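Local coordinates for nitrate transport protein (Parabacteroides distasonis, PDB 3HN0) that probably serves as the solute-binding component of an ABC transporter, of the kind named for nitrate uptake, though its true ligand is not established, at residues 111-116 with 263-268; 257-262 with 271-276. One frame throughout, in Å; residues are numbered along the deposited sequence.

In the fold
Both contacts draw on helix 251-264, and their centres lie about 12 Å apart on the same side of the chain's centre. Contact 2 folds the loop that follows this helix back onto it, while contact 1 sets the last part of the helix and the turn beyond it against helix 107-119. The two also touch directly: P266 O lies 2.8 Å from G271 N, a probable hydrogen bond that ties the turn to the loop, and L260, in the conformer given, packs on Y114. A phosphate ion, probably from the crystallisation liquor, sits on the loop side of contact 2 and marks no established substrate site.

Contact 1 (111-116 with 263-268); sequences LTRYYL and QYEPKA
Y264 reaches from the last part of helix 251-264 to the flank of helix 107-119, and its hydroxyl meets Y114 side-on: Y264 OH lies 3.4 Å from Y114 CA and 3.9 Å from Y114 CB. With CG anti to the carbonyl carbon (chi1 -73°), the Y264 side chain projects across the gap and crosses that of Y114 at about a right angle. The same oxygen arrives at the edge of the Y114 ring, in its plane, near CD1, so the two rings do not stack. The hydroxyl of Y114 itself is hydrogen-bonded to L173 O beyond the contact.

The R113 side chain runs alongside Y264, the two pointing opposite ways. R113 CB passes 4.1 Å from Y264 CE2, and the guanidinium, after a bend at chi3, brings NH1 to 3.7 Å from Y264 CD2. This nitrogen comes to the ring's edge, with the two planes 86° apart, which is not the geometry of a cation-pi stack. Farther along, R113 NH2 makes a long salt bridge of 3.8 Å to E265 OE2, the oxygen lying at the guanidinium edge; the carboxylate plane is turned 66° from it. E265 folds at chi2 to present that oxygen. A second acid, D109, pairs with R113 NE one helical turn earlier.

R113 thus has two acidic partners, which probably share its charge; the long approach to E265 implies a mainly electrostatic attraction, supplementing the van der Waals packing of Y264 at this surface helix-to-turn junction.

Contact 2 (257-262 with 271-276); sequences FLRLIE and GRLPDA. With PO4 (phosphate ion), chain C.
L273, described here in one of its two modelled conformers, lays its isobutyl group against helix 251-264, touching three of its residues. CD2 packs 3.7 Å from L258 CB and also approaches the backbone at R259 N, while CD1 meets the R259 guanidinium obliquely, 3.7 Å from NH2. With L273 CG anti to the carbonyl carbon (chi1 -67°), both methyls come nearer the helix than the direction of CB alone would bring them. Next to it, L258 CD1 lies 3.8 Å from P274 CD, the leucine crossing the pyrrolidine ring at about a right angle.

E262 runs out extended, nearly at right angles to L273. Its carboxylate spans the R272-L273 backbone: OE1 is 3.5 Å from L273 CG, and OE2 is 3.5 Å from R272 CA. These are van der Waals contacts, since E262 finds no donor in the loop segment. Shortened to an alanine here, the side chain would no longer cover L273 CG and R272 CA, and the loop would probably be freer to shift from the helix.

R272 turns its chain away from the helix toward the phosphate. Its NE gives a nearly straight hydrogen bond (2.8 Å, 164°) to O2, which lies in the guanidinium plane; NH2 makes a more bent one (3.1 Å, 144°) to O4. NH2 is also hydrogen-bonded to N70 O, and D275 OD1 to Y69 OH, which positions both residues beside helix 62-70.

That helix completes the packing, A66 touching both L258 and P274 and I63 meeting F257 and I261. Helix 251-264 is thus flanked by the loop and helix 62-70, while F257, L260 and I261 also pack on helix 107-119.

Contact 1 (111-116 with 263-268)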
ATOM      1  N   LEU A 111     -12.197   8.936   6.818  1.00 12.94           N
ATOM      2  CA  LEU A 111     -11.064   8.033   6.960  1.00 13.28           C
ATOM      3  C   LEU A 111     -10.679   7.784   8.414  1.00 12.22           C
ATOM      4  O   LEU A 111     -10.199   6.689   8.763  1.00 13.60           O
ATOM      5  CB  LEU A 111      -9.856   8.505   6.136  1.00 13.26           C
ATOM      6  CG  LEU A 111     -10.093   8.399   4.596  1.00 17.31           C
ATOM      7  CD1 LEU A 111      -8.798   8.691   3.827  1.00 19.56           C
ATOM      8  CD2 LEU A 111     -10.678   7.054   4.180  1.00 16.45           C
ATOM      9  N   THR A 112     -10.853   8.780   9.259  1.00 13.66           N
ATOM     10  CA  THR A 112     -10.576   8.607  10.676  1.00 12.60           C
ATOM     11  C   THR A 112     -11.623   7.647  11.237  1.00 13.14           C
ATOM     12  O   THR A 112     -11.283   6.715  11.943  1.00 11.95           O
ATOM     13  CB  THR A 112     -10.609   9.973  11.416  1.00 14.77           C
ATOM     14  OG1 THR A 112      -9.574  10.812  10.859  1.00 14.99           O
ATOM     15  CG2 THR A 112     -10.356   9.807  12.903  1.00 15.80           C
ATOM     16  N   ARG A 113     -12.882   7.852  10.876  1.00 14.58           N
ATOM     17  CA  ARG A 113     -13.927   6.942  11.351  1.00 14.97           C
ATOM     18  C   ARG A 113     -13.670   5.516  10.859  1.00 16.27           C
ATOM     19  O   ARG A 113     -13.817   4.559  11.605  1.00 16.60           O
ATOM     20  CB  ARG A 113     -15.305   7.452  10.927  1.00 17.68           C
ATOM     21  CG  ARG A 113     -15.769   8.649  11.770  1.00 21.86           C
ATOM     22  CD  ARG A 113     -17.222   8.959  11.480  1.00 29.76           C
ATOM     23  NE  ARG A 113     -17.370   9.995  10.472  1.00 27.65           N
ATOM     24  CZ  ARG A 113     -18.358  10.074   9.586  1.00 35.88           C
ATOM     25  NH1 ARG A 113     -19.292   9.130   9.514  1.00 38.57           N
ATOM     26  NH2 ARG A 113     -18.392  11.104   8.745  1.00 41.28           N
ATOM     27  N   TYR A 114     -13.201   5.385   9.615  1.00 14.65           N
ATOM     28  CA  TYR A 114     -12.901   4.069   9.081  1.00 14.15           C
ATOM     29  C   TYR A 114     -11.789   3.364   9.863  1.00 13.23           C
ATOM     30  O   TYR A 114     -11.861   2.151  10.190  1.00 12.59           O
ATOM     31  CB  TYR A 114     -12.528   4.196   7.599  1.00 11.93           C
ATOM     32  CG  TYR A 114     -11.982   2.911   7.037  1.00 12.22           C
ATOM     33  CD1 TYR A 114     -12.823   1.829   6.801  1.00 16.99           C
ATOM     34  CD2 TYR A 114     -10.601   2.760   6.729  1.00 14.00           C
ATOM     35  CE1 TYR A 114     -12.344   0.642   6.304  1.00 22.24           C
ATOM     36  CE2 TYR A 114     -10.114   1.544   6.228  1.00 14.55           C
ATOM     37  CZ  TYR A 114     -11.003   0.493   6.018  1.00 20.35           C
ATOM     38  OH  TYR A 114     -10.574  -0.720   5.518  1.00 21.46           O
ATOM     39  N   TYR A 115     -10.718   4.120  10.109  1.00 14.07           N
ATOM     40  CA  TYR A 115      -9.571   3.615  10.850  1.00 13.48           C
ATOM     41  C   TYR A 115      -9.972   3.171  12.263  1.00 13.93           C
ATOM     42  O   TYR A 115      -9.604   2.105  12.684  1.00 12.97           O
ATOM     43  CB  TYR A 115      -8.464   4.696  10.940  1.00 14.79           C
ATOM     44  CG  TYR A 115      -7.321   4.268  11.814  1.00 13.34           C
ATOM     45  CD1 TYR A 115      -6.328   3.447  11.318  1.00 18.38           C
ATOM     46  CD2 TYR A 115      -7.254   4.660  13.147  1.00 19.86           C
ATOM     47  CE1 TYR A 115      -5.278   3.016  12.139  1.00 22.17           C
ATOM     48  CE2 TYR A 115      -6.193   4.228  13.961  1.00 21.38           C
ATOM     49  CZ  TYR A 115      -5.230   3.420  13.429  1.00 21.00           C
ATOM     50  OH  TYR A 115      -4.189   2.970  14.194  1.00 30.79           O
ATOM     51  N   LEU A 116     -10.747   3.976  12.950  1.00 14.21           N
ATOM     52  CA  LEU A 116     -11.148   3.640  14.318  1.00 16.92           C
ATOM     53  C   LEU A 116     -11.997   2.372  14.321  1.00 20.62           C
ATOM     54  O   LEU A 116     -11.782   1.483  15.141  1.00 19.31           O
ATOM     55  CB  LEU A 116     -11.870   4.797  14.969  1.00 18.32           C
ATOM     56  CG  LEU A 116     -11.039   6.071  15.242  1.00 21.68           C
ATOM     57  CD1 LEU A 116     -11.966   7.194  15.775  1.00 23.80           C
ATOM     58  CD2 LEU A 116      -9.865   5.835  16.186  1.00 25.68           C
ATOM     59  N   GLN A 263     -19.846   4.613   1.463  1.00 15.14           N
ATOM     60  CA  GLN A 263     -20.442   3.820   2.551  1.00 18.56           C
ATOM     61  C   GLN A 263     -20.842   4.663   3.739  1.00 18.99           C
ATOM     62  O   GLN A 263     -21.771   4.290   4.495  1.00 17.81           O
ATOM     63  CB  GLN A 263     -19.478   2.777   3.061  1.00 20.93           C
ATOM     64  CG  GLN A 263     -19.360   1.514   2.247  1.00 29.36           C
ATOM     65  CD  GLN A 263     -18.444   0.530   2.966  1.00 42.07           C
ATOM     66  OE1 GLN A 263     -17.218   0.641   2.892  1.00 38.35           O
ATOM     67  NE2 GLN A 263     -19.040  -0.411   3.690  1.00 46.45           N
ATOM     68  N   TYR A 264     -20.090   5.740   3.951  1.00 17.54           N
ATOM     69  CA  TYR A 264     -20.275   6.644   5.089  1.00 16.97           C
ATOM     70  C   TYR A 264     -21.126   7.837   4.713  1.00 19.12           C
ATOM     71  O   TYR A 264     -21.956   8.257   5.509  1.00 19.92           O
ATOM     72  CB  TYR A 264     -18.912   7.135   5.630  1.00 16.08           C
ATOM     73  CG  TYR A 264     -18.152   6.075   6.384  1.00 16.17           C
ATOM     74  CD1 TYR A 264     -17.349   5.175   5.725  1.00 16.26           C
ATOM     75  CD2 TYR A 264     -18.240   5.980   7.780  1.00 22.81           C
ATOM     76  CE1 TYR A 264     -16.682   4.170   6.406  1.00 23.11           C
ATOM     77  CE2 TYR A 264     -17.560   4.994   8.471  1.00 20.67           C
ATOM     78  CZ  TYR A 264     -16.789   4.082   7.778  1.00 21.32           C
ATOM     79  OH  TYR A 264     -16.117   3.085   8.452  1.00 29.17           O
ATOM     80  N   GLU A 265     -20.905   8.394   3.518  1.00 17.45           N
ATOM     81  CA  GLU A 265     -21.503   9.656   3.085  1.00 18.14           C
ATOM     82  C   GLU A 265     -21.681   9.696   1.568  1.00 16.74           C
ATOM     83  O   GLU A 265     -20.901  10.335   0.862  1.00 16.88           O
ATOM     84  CB  GLU A 265     -20.606  10.828   3.484  1.00 21.15           C
ATOM     85  CG  GLU A 265     -20.447  11.091   4.989  1.00 32.97           C
ATOM     86  CD  GLU A 265     -21.761  11.386   5.706  1.00 44.38           C
ATOM     87  OE1 GLU A 265     -22.761  11.742   5.037  1.00 52.84           O
ATOM     88  OE2 GLU A 265     -21.785  11.247   6.955  1.00 53.89           O
ATOM     89  N   PRO A 266     -22.701   9.017   1.047  1.00 16.10           N
ATOM     90  CA  PRO A 266     -22.841   8.938  -0.423  1.00 15.32           C
ATOM     91  C   PRO A 266     -22.960  10.303  -1.123  1.00 15.86           C
ATOM     92  O   PRO A 266     -22.576  10.444  -2.295  1.00 16.48           O
ATOM     93  CB  PRO A 266     -24.143   8.132  -0.620  1.00 17.28           C
ATOM     94  CG  PRO A 266     -24.756   7.984   0.729  1.00 21.85           C
ATOM     95  CD  PRO A 266     -23.762   8.288   1.770  1.00 18.03           C
ATOM     96  N   LYS A 267     -23.535  11.292  -0.434  1.00 15.33           N
ATOM     97  CA  LYS A 267     -23.607  12.627  -0.987  1.00 17.82           C
ATOM     98  C   LYS A 267     -22.237  13.212  -1.249  1.00 18.11           C
ATOM     99  O   LYS A 267     -22.117  13.988  -2.173  1.00 20.78           O
ATOM    100  CB  LYS A 267     -24.424  13.571  -0.096  1.00 21.81           C
ATOM    101  CG  LYS A 267     -25.943  13.253  -0.040  1.00 26.30           C
ATOM    102  CD  LYS A 267     -26.753  14.349   0.717  1.00 26.71           C
ATOM    103  N   ALA A 268     -21.220  12.831  -0.470  1.00 20.99           N
ATOM    104  CA  ALA A 268     -19.854  13.407  -0.646  1.00 20.95           C
ATOM    105  C   ALA A 268     -19.271  13.110  -2.043  1.00 21.64           C
ATOM    106  O   ALA A 268     -18.408  13.861  -2.520  1.00 20.20           O
ATOM    107  CB  ALA A 268     -18.899  12.906   0.453  1.00 22.11           C
TER

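Contact 2 (257-262 with 271-276)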
ATOM      1  N   PHE A 257     -11.357   3.603  -2.768  1.00 13.54           N
ATOM      2  CA  PHE A 257     -11.491   4.780  -1.927  1.00 12.66           C
ATOM      3  C   PHE A 257     -12.891   5.407  -2.034  1.00 14.60           C
ATOM      4  O   PHE A 257     -13.527   5.605  -1.023  1.00 14.63           O
ATOM      5  CB  PHE A 257     -10.420   5.836  -2.234  1.00 15.30           C
ATOM      6  CG  PHE A 257     -10.665   7.139  -1.596  1.00 14.20           C
ATOM      7  CD1 PHE A 257     -10.452   7.346  -0.234  1.00 14.14           C
ATOM      8  CD2 PHE A 257     -11.127   8.217  -2.357  1.00 13.04           C
ATOM      9  CE1 PHE A 257     -10.641   8.571   0.356  1.00 13.76           C
ATOM     10  CE2 PHE A 257     -11.389   9.433  -1.767  1.00 11.86           C
ATOM     11  CZ  PHE A 257     -11.141   9.646  -0.403  1.00 17.03           C
ATOM     12  N   LEU A 258     -13.370   5.643  -3.258  1.00 15.10           N
ATOM     13  CA  LEU A 258     -14.683   6.260  -3.475  1.00 12.59           C
ATOM     14  C   LEU A 258     -15.809   5.392  -2.884  1.00 13.19           C
ATOM     15  O   LEU A 258     -16.713   5.912  -2.242  1.00 13.35           O
ATOM     16  CB  LEU A 258     -14.920   6.592  -4.965  1.00 14.09           C
ATOM     17  CG  LEU A 258     -14.058   7.778  -5.453  1.00 15.66           C
ATOM     18  CD1 LEU A 258     -14.183   7.986  -6.980  1.00 15.77           C
ATOM     19  CD2 LEU A 258     -14.370   9.092  -4.717  1.00 13.52           C
ATOM     20  N   ARG A 259     -15.698   4.074  -3.044  1.00 14.73           N
ATOM     21  CA  ARG A 259     -16.637   3.150  -2.467  1.00 14.57           C
ATOM     22  C   ARG A 259     -16.668   3.247  -0.967  1.00 14.32           C
ATOM     23  O   ARG A 259     -17.743   3.220  -0.356  1.00 14.79           O
ATOM     24  CB  ARG A 259     -16.284   1.722  -2.881  1.00 16.32           C
ATOM     25  CG  ARG A 259     -17.326   0.681  -2.562  1.00 27.97           C
ATOM     26  CD  ARG A 259     -17.030  -0.663  -3.302  1.00 34.17           C
ATOM     27  NE  ARG A 259     -16.996  -0.491  -4.770  1.00 40.83           N
ATOM     28  CZ  ARG A 259     -15.908  -0.566  -5.555  1.00 49.03           C
ATOM     29  NH1 ARG A 259     -14.692  -0.840  -5.068  1.00 50.41           N
ATOM     30  NH2 ARG A 259     -16.039  -0.380  -6.866  1.00 49.17           N
ATOM     31  N   LEU A 260     -15.485   3.338  -0.348  1.00 15.87           N
ATOM     32  CA  LEU A 260     -15.407   3.502   1.094  0.60 16.62           C
ATOM     33  C   LEU A 260     -16.117   4.787   1.536  1.00 17.57           C
ATOM     34  O   LEU A 260     -16.941   4.774   2.453  1.00 17.16           O
ATOM     35  CB  LEU A 260     -13.931   3.471   1.535  0.60 16.02           C
ATOM     36  CG  LEU A 260     -13.601   3.547   3.023  0.60 21.05           C
ATOM     37  CD1 LEU A 260     -12.148   3.091   3.285  0.60 17.28           C
ATOM     38  CD2 LEU A 260     -13.845   4.960   3.518  0.60 16.74           C
ATOM     39  N   ILE A 261     -15.814   5.907   0.879  1.00 14.07           N
ATOM     40  CA  ILE A 261     -16.443   7.180   1.226  1.00 13.39           C
ATOM     41  C   ILE A 261     -17.974   7.088   1.097  1.00 16.11           C
ATOM     42  O   ILE A 261     -18.716   7.542   1.956  1.00 13.82           O
ATOM     43  CB  ILE A 261     -15.948   8.328   0.320  1.00 14.75           C
ATOM     44  CG1 ILE A 261     -14.456   8.566   0.564  1.00 15.95           C
ATOM     45  CG2 ILE A 261     -16.797   9.614   0.497  1.00 15.02           C
ATOM     46  CD1 ILE A 261     -14.148   8.949   2.003  1.00 18.02           C
ATOM     47  N   GLU A 262     -18.414   6.476   0.007  1.00 16.83           N
ATOM     48  CA  GLU A 262     -19.820   6.341  -0.284  1.00 16.63           C
ATOM     49  C   GLU A 262     -20.545   5.551   0.826  1.00 15.91           C
ATOM     50  O   GLU A 262     -21.734   5.781   1.106  1.00 14.68           O
ATOM     51  CB  GLU A 262     -19.956   5.654  -1.636  1.00 17.68           C
ATOM     52  CG  GLU A 262     -21.371   5.546  -2.120  1.00 20.58           C
ATOM     53  CD  GLU A 262     -21.477   4.792  -3.432  1.00 22.74           C
ATOM     54  OE1 GLU A 262     -20.639   3.911  -3.679  1.00 19.87           O
ATOM     55  OE2 GLU A 262     -22.386   5.099  -4.205  1.00 17.63           O
ATOM     56  N   GLY A 271     -23.510  10.784  -4.885  1.00 14.77           N
ATOM     57  CA  GLY A 271     -24.605   9.815  -4.850  1.00 16.69           C
ATOM     58  C   GLY A 271     -24.358   8.497  -5.569  1.00 17.24           C
ATOM     59  O   GLY A 271     -25.177   7.587  -5.487  1.00 14.84           O
ATOM     60  N   ARG A 272     -23.250   8.392  -6.284  1.00 14.75           N
ATOM     61  CA  ARG A 272     -22.894   7.166  -6.992  1.00 13.63           C
ATOM     62  C   ARG A 272     -21.425   7.168  -7.318  1.00 15.13           C
ATOM     63  O   ARG A 272     -20.788   8.229  -7.331  1.00 14.19           O
ATOM     64  CB  ARG A 272     -23.718   7.043  -8.292  1.00 13.53           C
ATOM     65  CG  ARG A 272     -23.400   8.090  -9.350  1.00 12.89           C
ATOM     66  CD  ARG A 272     -24.452   8.087 -10.409  1.00 15.11           C
ATOM     67  NE  ARG A 272     -24.116   8.886 -11.572  1.00 18.76           N
ATOM     68  CZ  ARG A 272     -24.247  10.217 -11.640  1.00 19.09           C
ATOM     69  NH1 ARG A 272     -24.709  10.906 -10.609  1.00 17.25           N
ATOM     70  NH2 ARG A 272     -23.925  10.855 -12.755  1.00 15.41           N
ATOM     71  N   LEU A 273     -20.880   5.986  -7.602  1.00 15.58           N
ATOM     72  CA  LEU A 273     -19.505   5.873  -8.080  0.50 14.84           C
ATOM     73  C   LEU A 273     -19.473   6.379  -9.512  1.00 14.74           C
ATOM     74  O   LEU A 273     -20.365   6.057 -10.299  1.00 15.80           O
ATOM     75  CB  LEU A 273     -19.032   4.422  -8.072  0.50 15.67           C
ATOM     76  CG  LEU A 273     -18.876   3.750  -6.723  0.50 12.98           C
ATOM     77  CD1 LEU A 273     -18.623   2.266  -6.989  0.50 18.49           C
ATOM     78  CD2 LEU A 273     -17.716   4.387  -5.916  0.50 23.37           C
ATOM     79  N   PRO A 274     -18.445   7.178  -9.874  1.00 14.71           N
ATOM     80  CA  PRO A 274     -18.331   7.652 -11.262  1.00 14.13           C
ATOM     81  C   PRO A 274     -18.270   6.470 -12.248  1.00 17.16           C
ATOM     82  O   PRO A 274     -17.675   5.425 -11.922  1.00 16.85           O
ATOM     83  CB  PRO A 274     -17.029   8.396 -11.261  1.00 19.69           C
ATOM     84  CG  PRO A 274     -16.851   8.842  -9.824  1.00 17.59           C
ATOM     85  CD  PRO A 274     -17.380   7.717  -9.008  1.00 16.34           C
ATOM     86  N   ASP A 275     -18.885   6.634 -13.413  1.00 16.37           N
ATOM     87  CA  ASP A 275     -18.814   5.632 -14.471  1.00 17.73           C
ATOM     88  C   ASP A 275     -17.460   5.623 -15.183  1.00 16.28           C
ATOM     89  O   ASP A 275     -16.511   6.328 -14.795  1.00 15.12           O
ATOM     90  CB  ASP A 275     -19.965   5.829 -15.474  1.00 18.60           C
ATOM     91  CG  ASP A 275     -19.904   7.138 -16.213  1.00 20.07           C
ATOM     92  OD1 ASP A 275     -18.804   7.661 -16.477  1.00 19.66           O
ATOM     93  OD2 ASP A 275     -20.979   7.656 -16.576  1.00 23.93           O
ATOM     94  N   ALA A 276     -17.358   4.830 -16.248  1.00 17.54           N
ATOM     95  CA  ALA A 276     -16.040   4.556 -16.842  1.00 17.73           C
ATOM     96  C   ALA A 276     -15.419   5.804 -17.506  1.00 19.59           C
ATOM     97  O   ALA A 276     -14.216   5.894 -17.579  1.00 17.83           O
ATOM     98  CB  ALA A 276     -16.093   3.386 -17.826  1.00 18.69           C
TER
HETATM   99  P   PO4 C   1     -23.923   7.352 -14.710  0.70 48.83           P
HETATM  100  O1  PO4 C   1     -23.317   6.647 -15.910  0.70 41.68           O
HETATM  101  O2  PO4 C   1     -23.030   7.198 -13.490  0.70 40.16           O
HETATM  102  O3  PO4 C   1     -25.280   6.741 -14.407  0.70 42.40           O
HETATM  103  O4  PO4 C   1     -24.116   8.795 -15.077  0.70 42.84           O